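Local structure of gingipain R2 Pro-Domain (4IEF) at residues Y118-S121 with Y122-D125; N150-P153 with L154-N157; I58-K61 with G62-I65. The protein is the pro-domain of an arginine-specific cysteine protease, and probably keeps the enzyme latent until the domain is removed. All coordinates share one frame; numbering follows the deposited sequence.

Along the chain the contacts come in the order 3, 1, 2, in series, so none nests within or crosses another. Contact 3 makes a tight turn in the connection between strands 45-51 and 69-74. Contact 1 is a single short 3-10 turn in the connection between strands 79-93 and 133-141, and contact 2 spans a break in strand 144-157. The three nevertheless meet in space. A probable hydrogen bond joins G119 N to G62 O, Y122 packs on P64 and on Y156, P64 also touches Y156, and D125 OD1 probably bonds to N157 ND2. Together these contacts tie two long loops to one end of a central strand of the main antiparallel sheet.

Contact 1 (Y118-S121 with Y122-D125)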
ATOM      1  N   TYR A 118       9.882 -32.785  -7.920  1.00 32.40           N
ATOM      2  CA  TYR A 118      10.624 -32.551  -9.155  1.00 32.80           C
ATOM      3  C   TYR A 118       9.723 -32.767 -10.369  1.00 39.40           C
ATOM      4  O   TYR A 118       9.021 -33.778 -10.443  1.00 39.62           O
ATOM      5  CB  TYR A 118      11.857 -33.472  -9.235  1.00 33.35           C
ATOM      6  CG  TYR A 118      12.889 -33.201  -8.164  1.00 33.17           C
ATOM      7  CD1 TYR A 118      12.842 -33.864  -6.940  1.00 34.80           C
ATOM      8  CD2 TYR A 118      13.928 -32.301  -8.380  1.00 32.78           C
ATOM      9  CE1 TYR A 118      13.787 -33.615  -5.946  1.00 35.06           C
ATOM     10  CE2 TYR A 118      14.891 -32.055  -7.399  1.00 32.88           C
ATOM     11  CZ  TYR A 118      14.809 -32.708  -6.178  1.00 38.07           C
ATOM     12  OH  TYR A 118      15.743 -32.470  -5.200  1.00 33.23           O
ATOM     13  N   GLY A 119       9.741 -31.810 -11.293  1.00 36.92           N
ATOM     14  CA  GLY A 119       8.973 -31.879 -12.533  1.00 37.37           C
ATOM     15  C   GLY A 119       9.776 -32.501 -13.655  1.00 42.54           C
ATOM     16  O   GLY A 119      10.936 -32.864 -13.443  1.00 43.29           O
ATOM     17  N   GLN A 120       9.180 -32.600 -14.866  1.00 39.81           N
ATOM     18  CA  GLN A 120       9.805 -33.183 -16.055  1.00 40.82           C
ATOM     19  C   GLN A 120      11.027 -32.374 -16.527  1.00 44.07           C
ATOM     20  O   GLN A 120      11.915 -32.936 -17.173  1.00 43.86           O
ATOM     21  CB  GLN A 120       8.775 -33.304 -17.193  1.00 43.46           C
ATOM     22  CG  GLN A 120       8.629 -34.727 -17.752  1.00 59.72           C
ATOM     23  CD  GLN A 120       9.841 -35.196 -18.539  1.00 75.98           C
ATOM     24  OE1 GLN A 120      10.522 -36.162 -18.166  1.00 70.16           O
ATOM     25  NE2 GLN A 120      10.110 -34.563 -19.674  1.00 69.17           N
ATOM     26  N   SER A 121      11.080 -31.064 -16.176  1.00 39.67           N
ATOM     27  CA  SER A 121      12.170 -30.147 -16.505  1.00 39.10           C
ATOM     28  C   SER A 121      13.536 -30.649 -15.976  1.00 43.16           C
ATOM     29  O   SER A 121      14.574 -30.271 -16.530  1.00 43.09           O
ATOM     30  CB  SER A 121      11.867 -28.759 -15.946  1.00 41.69           C
ATOM     31  OG  SER A 121      11.734 -28.755 -14.534  1.00 48.11           O
ATOM     32  N   TYR A 122      13.526 -31.524 -14.930  1.00 39.21           N
ATOM     33  CA  TYR A 122      14.723 -32.112 -14.306  1.00 38.85           C
ATOM     34  C   TYR A 122      15.351 -33.252 -15.150  1.00 45.12           C
ATOM     35  O   TYR A 122      16.407 -33.779 -14.783  1.00 45.80           O
ATOM     36  CB  TYR A 122      14.433 -32.584 -12.870  1.00 38.09           C
ATOM     37  CG  TYR A 122      14.657 -31.481 -11.858  1.00 37.39           C
ATOM     38  CD1 TYR A 122      13.676 -30.522 -11.616  1.00 37.92           C
ATOM     39  CD2 TYR A 122      15.879 -31.345 -11.202  1.00 37.72           C
ATOM     40  CE1 TYR A 122      13.901 -29.461 -10.740  1.00 36.63           C
ATOM     41  CE2 TYR A 122      16.116 -30.288 -10.324  1.00 37.38           C
ATOM     42  CZ  TYR A 122      15.117 -29.357 -10.086  1.00 40.45           C
ATOM     43  OH  TYR A 122      15.319 -28.334  -9.201  1.00 37.96           O
ATOM     44  N   ASN A 123      14.733 -33.595 -16.290  1.00 41.88           N
ATOM     45  CA  ASN A 123      15.258 -34.600 -17.217  1.00 42.78           C
ATOM     46  C   ASN A 123      15.772 -33.926 -18.506  1.00 45.47           C
ATOM     47  O   ASN A 123      16.289 -34.613 -19.384  1.00 46.47           O
ATOM     48  CB  ASN A 123      14.185 -35.657 -17.543  1.00 44.19           C
ATOM     49  CG  ASN A 123      13.643 -36.409 -16.343  1.00 70.55           C
ATOM     50  OD1 ASN A 123      14.279 -37.310 -15.780  1.00 70.80           O
ATOM     51  ND2 ASN A 123      12.418 -36.102 -15.969  1.00 59.50           N
ATOM     52  N   GLU A 124      15.665 -32.581 -18.595  1.00 40.58           N
ATOM     53  CA  GLU A 124      16.069 -31.787 -19.761  1.00 41.03           C
ATOM     54  C   GLU A 124      17.506 -31.269 -19.617  1.00 44.47           C
ATOM     55  O   GLU A 124      17.823 -30.569 -18.651  1.00 43.00           O
ATOM     56  CB  GLU A 124      15.086 -30.619 -19.980  1.00 41.91           C
ATOM     57  CG  GLU A 124      13.726 -31.061 -20.496  1.00 52.36           C
ATOM     58  CD  GLU A 124      12.571 -30.117 -20.227  1.00 75.99           C
ATOM     59  OE1 GLU A 124      11.486 -30.613 -19.845  1.00 76.22           O
ATOM     60  OE2 GLU A 124      12.738 -28.890 -20.414  1.00 71.47           O
ATOM     61  N   ASP A 125      18.377 -31.647 -20.570  1.00 42.44           N
ATOM     62  CA  ASP A 125      19.789 -31.269 -20.589  1.00 42.88           C
ATOM     63  C   ASP A 125      19.971 -29.873 -21.221  1.00 47.04           C
ATOM     64  O   ASP A 125      20.348 -29.746 -22.390  1.00 47.00           O
ATOM     65  CB  ASP A 125      20.629 -32.338 -21.317  1.00 46.21           C
ATOM     66  CG  ASP A 125      22.143 -32.176 -21.232  1.00 56.78           C
ATOM     67  OD1 ASP A 125      22.618 -31.362 -20.399  1.00 56.05           O
ATOM     68  OD2 ASP A 125      22.855 -32.891 -21.967  1.00 64.04           O
TER
HETATM   69  O   HOH W   1      11.924 -35.606 -12.897  1.00 51.39           O
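Y118 turns its edge into the face of Y122 in a T-shaped stack, with ring planes 86° apart and centroids separated by 4.7 Å. Y118 CD2 sits over the middle of the Y122 ring, and its distance to Y122 CE2 is 3.6 Å. Tyrosine suits both places because the rings pack together while their hydroxyls reach polar partners: Y118 OH bonds to T42 OG1 and Y122 OH to I98 O. K44 adds a cation-pi contact to the Y118 ring.

The backbone that brings these rings together winds through three successive bonds: Y122 N to G119 O (3.3 Å), N123 N to Q120 O (3.0 Å) and E124 N to S121 O (3.3 Å). N123, with CG beside its own backbone N (chi1 -59°), folds its amide back over the turn, where ND2 makes a weak bond to Q120 O at 3.4 Å. A water donates to G119 O and weakly accepts from the same ND2. E124 swings its carboxylate back too, OE1 lying 3.4 Å from S121 CA. Repeated bonding from residue i+3 to residue i is the signature of a short 3-10 helix, here set within a loop.

Contact 2 (N150-P153 with L154-N157); sequences NFAP and LQYN
Q155 reaches back along its own chain to A152 across a short break in strand 144-157, the long strand that forms beta hairpins with both 133-141 and 162-176 in the antiparallel sheet. Residues 150-151 and 154-157 keep extended strand geometry, whereas P153 (psi 3°) bends the path between them. Proline fits such a bend: its ring restricts the backbone, and it has no N-H that a neighbouring strand would have to satisfy. The sheet continues past the break, since P153 pairs through its backbone with Y166 and Q155 with R164.

The close part of the contact is the glutamine end. With CG beside the backbone N and the chain bent again at chi2 (-73°), the amide swings round so that NE2 faces the A152 carbonyl and lies 3.6 Å from A152 CB. The small methyl of alanine lets the amide settle against it. The polar end is well satisfied despite its burial, because NE2 also donates to E131 O while OE1 accepts from G130 N. These bonds fix the rotation of the amide and leave little doubt which end carries nitrogen.

The proline-leucine side is looser, as far as the two segments themselves are concerned. All four touching residues are buried, so neither part faces solvent, but P153 and L154 meet simply as neighbours joined by a peptide bond, and neither side chain packs on the other. P153 rests instead on F30 and F52. The polar link carries the contact: Q155 NE2 donates to A152 O at 2.9 Å, with the oxygen lying in the plane of the glutamine amide.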
ATOM      1  N   ASN A 150      14.382  -7.757 -15.167  1.00 29.22           N
ATOM      2  CA  ASN A 150      14.660  -8.892 -14.281  1.00 28.40           C
ATOM      3  C   ASN A 150      16.023  -9.513 -14.568  1.00 33.03           C
ATOM      4  O   ASN A 150      16.329  -9.858 -15.714  1.00 32.08           O
ATOM      5  CB  ASN A 150      13.574  -9.970 -14.414  1.00 27.12           C
ATOM      6  CG  ASN A 150      12.185  -9.397 -14.499  1.00 43.48           C
ATOM      7  OD1 ASN A 150      11.700  -8.764 -13.558  1.00 36.31           O
ATOM      8  ND2 ASN A 150      11.557  -9.524 -15.661  1.00 30.81           N
ATOM      9  N   PHE A 151      16.825  -9.669 -13.515  1.00 29.72           N
ATOM     10  CA  PHE A 151      18.118 -10.342 -13.586  1.00 29.65           C
ATOM     11  C   PHE A 151      17.945 -11.755 -13.088  1.00 33.13           C
ATOM     12  O   PHE A 151      17.375 -11.935 -12.013  1.00 33.25           O
ATOM     13  CB  PHE A 151      19.169  -9.617 -12.732  1.00 31.44           C
ATOM     14  CG  PHE A 151      19.510  -8.215 -13.162  1.00 33.26           C
ATOM     15  CD1 PHE A 151      18.889  -7.120 -12.571  1.00 35.52           C
ATOM     16  CD2 PHE A 151      20.475  -7.986 -14.140  1.00 35.46           C
ATOM     17  CE1 PHE A 151      19.230  -5.816 -12.949  1.00 37.15           C
ATOM     18  CE2 PHE A 151      20.814  -6.688 -14.516  1.00 38.75           C
ATOM     19  CZ  PHE A 151      20.189  -5.611 -13.918  1.00 36.76           C
ATOM     20  N   ALA A 152      18.390 -12.756 -13.860  1.00 28.55           N
ATOM     21  CA  ALA A 152      18.346 -14.164 -13.462  1.00 27.41           C
ATOM     22  C   ALA A 152      19.810 -14.641 -13.332  1.00 31.86           C
ATOM     23  O   ALA A 152      20.384 -15.165 -14.291  1.00 31.18           O
ATOM     24  CB  ALA A 152      17.546 -14.990 -14.467  1.00 27.75           C
ATOM     25  N   PRO A 153      20.465 -14.367 -12.173  1.00 29.72           N
ATOM     26  CA  PRO A 153      21.895 -14.687 -12.042  1.00 30.63           C
ATOM     27  C   PRO A 153      22.201 -16.135 -11.655  1.00 35.79           C
ATOM     28  O   PRO A 153      23.372 -16.475 -11.450  1.00 36.33           O
ATOM     29  CB  PRO A 153      22.353 -13.735 -10.941  1.00 32.13           C
ATOM     30  CG  PRO A 153      21.160 -13.597 -10.064  1.00 35.38           C
ATOM     31  CD  PRO A 153      19.955 -13.710 -10.947  1.00 30.71           C
ATOM     32  N   LEU A 154      21.168 -16.975 -11.540  1.00 31.60           N
ATOM     33  CA  LEU A 154      21.349 -18.375 -11.193  1.00 31.52           C
ATOM     34  C   LEU A 154      20.768 -19.241 -12.316  1.00 34.70           C
ATOM     35  O   LEU A 154      19.553 -19.280 -12.523  1.00 33.68           O
ATOM     36  CB  LEU A 154      20.729 -18.695  -9.814  1.00 30.93           C
ATOM     37  CG  LEU A 154      21.310 -17.931  -8.608  1.00 35.48           C
ATOM     38  CD1 LEU A 154      20.464 -18.128  -7.388  1.00 34.79           C
ATOM     39  CD2 LEU A 154      22.754 -18.349  -8.311  1.00 37.66           C
ATOM     40  N   GLN A 155      21.667 -19.866 -13.086  1.00 30.84           N
ATOM     41  CA  GLN A 155      21.338 -20.725 -14.223  1.00 29.81           C
ATOM     42  C   GLN A 155      21.748 -22.154 -13.866  1.00 32.08           C
ATOM     43  O   GLN A 155      22.886 -22.385 -13.464  1.00 31.61           O
ATOM     44  CB  GLN A 155      22.008 -20.224 -15.513  1.00 31.45           C
ATOM     45  CG  GLN A 155      21.674 -18.766 -15.881  1.00 31.96           C
ATOM     46  CD  GLN A 155      20.273 -18.540 -16.405  1.00 41.29           C
ATOM     47  OE1 GLN A 155      19.733 -19.333 -17.182  1.00 36.33           O
ATOM     48  NE2 GLN A 155      19.675 -17.414 -16.034  1.00 30.61           N
ATOM     49  N   TYR A 156      20.801 -23.096 -13.930  1.00 27.36           N
ATOM     50  CA  TYR A 156      21.049 -24.465 -13.497  1.00 26.66           C
ATOM     51  C   TYR A 156      20.607 -25.491 -14.515  1.00 31.90           C
ATOM     52  O   TYR A 156      19.459 -25.479 -14.976  1.00 30.62           O
ATOM     53  CB  TYR A 156      20.337 -24.712 -12.146  1.00 25.82           C
ATOM     54  CG  TYR A 156      20.446 -26.114 -11.580  1.00 26.87           C
ATOM     55  CD1 TYR A 156      21.650 -26.591 -11.068  1.00 29.13           C
ATOM     56  CD2 TYR A 156      19.327 -26.936 -11.481  1.00 27.44           C
ATOM     57  CE1 TYR A 156      21.747 -27.868 -10.517  1.00 28.97           C
ATOM     58  CE2 TYR A 156      19.409 -28.214 -10.928  1.00 28.19           C
ATOM     59  CZ  TYR A 156      20.622 -28.675 -10.446  1.00 36.58           C
ATOM     60  OH  TYR A 156      20.699 -29.934  -9.895  1.00 39.93           O
ATOM     61  N   ASN A 157      21.543 -26.389 -14.849  1.00 31.26           N
ATOM     62  CA  ASN A 157      21.321 -27.527 -15.725  1.00 32.51           C
ATOM     63  C   ASN A 157      21.026 -28.724 -14.812  1.00 37.76           C
ATOM     64  O   ASN A 157      21.914 -29.135 -14.065  1.00 37.42           O
ATOM     65  CB  ASN A 157      22.524 -27.768 -16.652  1.00 34.53           C
ATOM     66  CG  ASN A 157      22.282 -28.792 -17.747  1.00 51.40           C
ATOM     67  OD1 ASN A 157      21.732 -29.882 -17.528  1.00 47.09           O
ATOM     68  ND2 ASN A 157      22.717 -28.473 -18.956  1.00 36.03           N
TER

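Contact 3 (I58-K61 with G62-I65)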
ATOM      1  N   ILE A  58      10.187 -16.848  -8.255  1.00 27.30           N
ATOM      2  CA  ILE A  58       8.981 -16.816  -9.085  1.00 28.24           C
ATOM      3  C   ILE A  58       9.020 -18.014 -10.063  1.00 31.98           C
ATOM      4  O   ILE A  58       8.267 -18.050 -11.039  1.00 30.59           O
ATOM      5  CB  ILE A  58       8.764 -15.456  -9.815  1.00 32.58           C
ATOM      6  CG1 ILE A  58      10.014 -14.990 -10.561  1.00 34.46           C
ATOM      7  CG2 ILE A  58       8.258 -14.378  -8.867  1.00 34.25           C
ATOM      8  CD1 ILE A  58      10.012 -15.297 -12.078  1.00 47.82           C
ATOM      9  N   SER A  59       9.917 -18.987  -9.787  1.00 29.77           N
ATOM     10  CA  SER A  59      10.108 -20.196 -10.589  1.00 29.29           C
ATOM     11  C   SER A  59       8.858 -21.072 -10.569  1.00 33.33           C
ATOM     12  O   SER A  59       8.248 -21.264  -9.514  1.00 31.20           O
ATOM     13  CB  SER A  59      11.299 -20.998 -10.081  1.00 31.48           C
ATOM     14  OG  SER A  59      12.458 -20.191  -9.965  1.00 37.24           O
ATOM     15  N   GLU A  60       8.476 -21.574 -11.752  1.00 31.56           N
ATOM     16  CA  GLU A  60       7.334 -22.455 -11.988  1.00 32.01           C
ATOM     17  C   GLU A  60       7.478 -23.731 -11.154  1.00 35.10           C
ATOM     18  O   GLU A  60       8.595 -24.233 -10.999  1.00 35.06           O
ATOM     19  CB  GLU A  60       7.275 -22.789 -13.493  1.00 34.60           C
ATOM     20  CG  GLU A  60       6.084 -23.614 -13.955  1.00 48.22           C
ATOM     21  CD  GLU A  60       6.174 -24.171 -15.365  1.00 72.03           C
ATOM     22  OE1 GLU A  60       7.034 -23.705 -16.149  1.00 62.77           O
ATOM     23  OE2 GLU A  60       5.367 -25.070 -15.695  1.00 69.70           O
ATOM     24  N   LYS A  61       6.352 -24.243 -10.622  1.00 29.59           N
ATOM     25  CA  LYS A  61       6.296 -25.449  -9.799  1.00 28.82           C
ATOM     26  C   LYS A  61       6.974 -26.637 -10.505  1.00 33.09           C
ATOM     27  O   LYS A  61       6.673 -26.926 -11.667  1.00 33.78           O
ATOM     28  CB  LYS A  61       4.836 -25.785  -9.453  1.00 30.80           C
ATOM     29  CG  LYS A  61       4.679 -26.800  -8.328  1.00 39.52           C
ATOM     30  CD  LYS A  61       3.228 -27.231  -8.181  1.00 49.39           C
ATOM     31  CE  LYS A  61       3.068 -28.371  -7.213  1.00 57.11           C
ATOM     32  NZ  LYS A  61       3.587 -29.634  -7.788  1.00 65.20           N
ATOM     33  N   GLY A  62       7.912 -27.270  -9.806  1.00 29.02           N
ATOM     34  CA  GLY A  62       8.649 -28.425 -10.311  1.00 28.77           C
ATOM     35  C   GLY A  62       9.927 -28.106 -11.059  1.00 33.20           C
ATOM     36  O   GLY A  62      10.666 -29.032 -11.424  1.00 34.15           O
ATOM     37  N   THR A  63      10.180 -26.808 -11.334  1.00 28.58           N
ATOM     38  CA  THR A  63      11.389 -26.329 -12.020  1.00 28.60           C
ATOM     39  C   THR A  63      12.385 -25.831 -10.948  1.00 32.96           C
ATOM     40  O   THR A  63      11.946 -25.497  -9.840  1.00 31.89           O
ATOM     41  CB  THR A  63      11.068 -25.244 -13.076  1.00 37.62           C
ATOM     42  OG1 THR A  63      10.752 -24.003 -12.443  1.00 39.23           O
ATOM     43  CG2 THR A  63       9.987 -25.669 -14.080  1.00 34.57           C
ATOM     44  N   PRO A  64      13.706 -25.735 -11.232  1.00 30.46           N
ATOM     45  CA  PRO A  64      14.648 -25.329 -10.170  1.00 30.09           C
ATOM     46  C   PRO A  64      14.367 -23.956  -9.554  1.00 32.15           C
ATOM     47  O   PRO A  64      13.990 -23.038 -10.275  1.00 31.48           O
ATOM     48  CB  PRO A  64      16.010 -25.348 -10.874  1.00 32.74           C
ATOM     49  CG  PRO A  64      15.834 -26.282 -12.025  1.00 38.14           C
ATOM     50  CD  PRO A  64      14.422 -26.095 -12.477  1.00 33.10           C
ATOM     51  N   ILE A  65      14.529 -23.833  -8.210  1.00 28.01           N
ATOM     52  CA  ILE A  65      14.374 -22.555  -7.492  1.00 26.66           C
ATOM     53  C   ILE A  65      15.576 -21.712  -7.877  1.00 30.97           C
ATOM     54  O   ILE A  65      16.697 -21.993  -7.458  1.00 29.21           O
ATOM     55  CB  ILE A  65      14.222 -22.699  -5.950  1.00 28.75           C
ATOM     56  CG1 ILE A  65      12.932 -23.470  -5.591  1.00 27.51           C
ATOM     57  CG2 ILE A  65      14.266 -21.308  -5.244  1.00 28.61           C
ATOM     58  CD1 ILE A  65      12.848 -23.973  -4.164  1.00 22.87           C
TER
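E60 and T63 close a type II beta turn, in which T63 N donates to E60 O at 3.0 Å and K61 and G62 occupy the two corners. At the positive phi of G62 (90°) a CB would be jammed against the carbonyl oxygen of K61. Glycine is therefore the natural occupant of this corner.

Threonine strengthens the closure. T63 OG1 stands between the backbone N and carbonyl carbon of T63 (chi1 74°), and this rotation aims the hydroxyl back across the turn, where T63 OG1 donates to E60 O at 2.6 Å. One carbonyl oxygen is thus gripped by two donors from the same residue, the hydroxyl lying nearer the carbonyl plane than the amide nitrogen does. The methyl branch takes a different role: T63 CG2 lies 4.0 Å from E60 CB, a light apolar touch. The extended glutamate, at an exposed position, crosses threonine at about a right angle, with E60 OE1 still 4.1 Å from T63 CG2. K61 leads its long chain away from the corner, touching V117.

S59 faces the returning arm of the turn, at P64. Its CB comes within 3.4 Å of P64 O, and its small hydroxyl reaches far enough to accept a bond from L66 N just beyond the turn. P64, with no N-H of its own, follows T63 without leaving a donor to be matched.

The turn lies in the loop between strands 45-51 and 69-74. S101 bonds to the backbone of S59, G62 and T63, while I65 pairs through its backbone with A99 and packs its side chain on V49 and P50 at the end of strand 45-51.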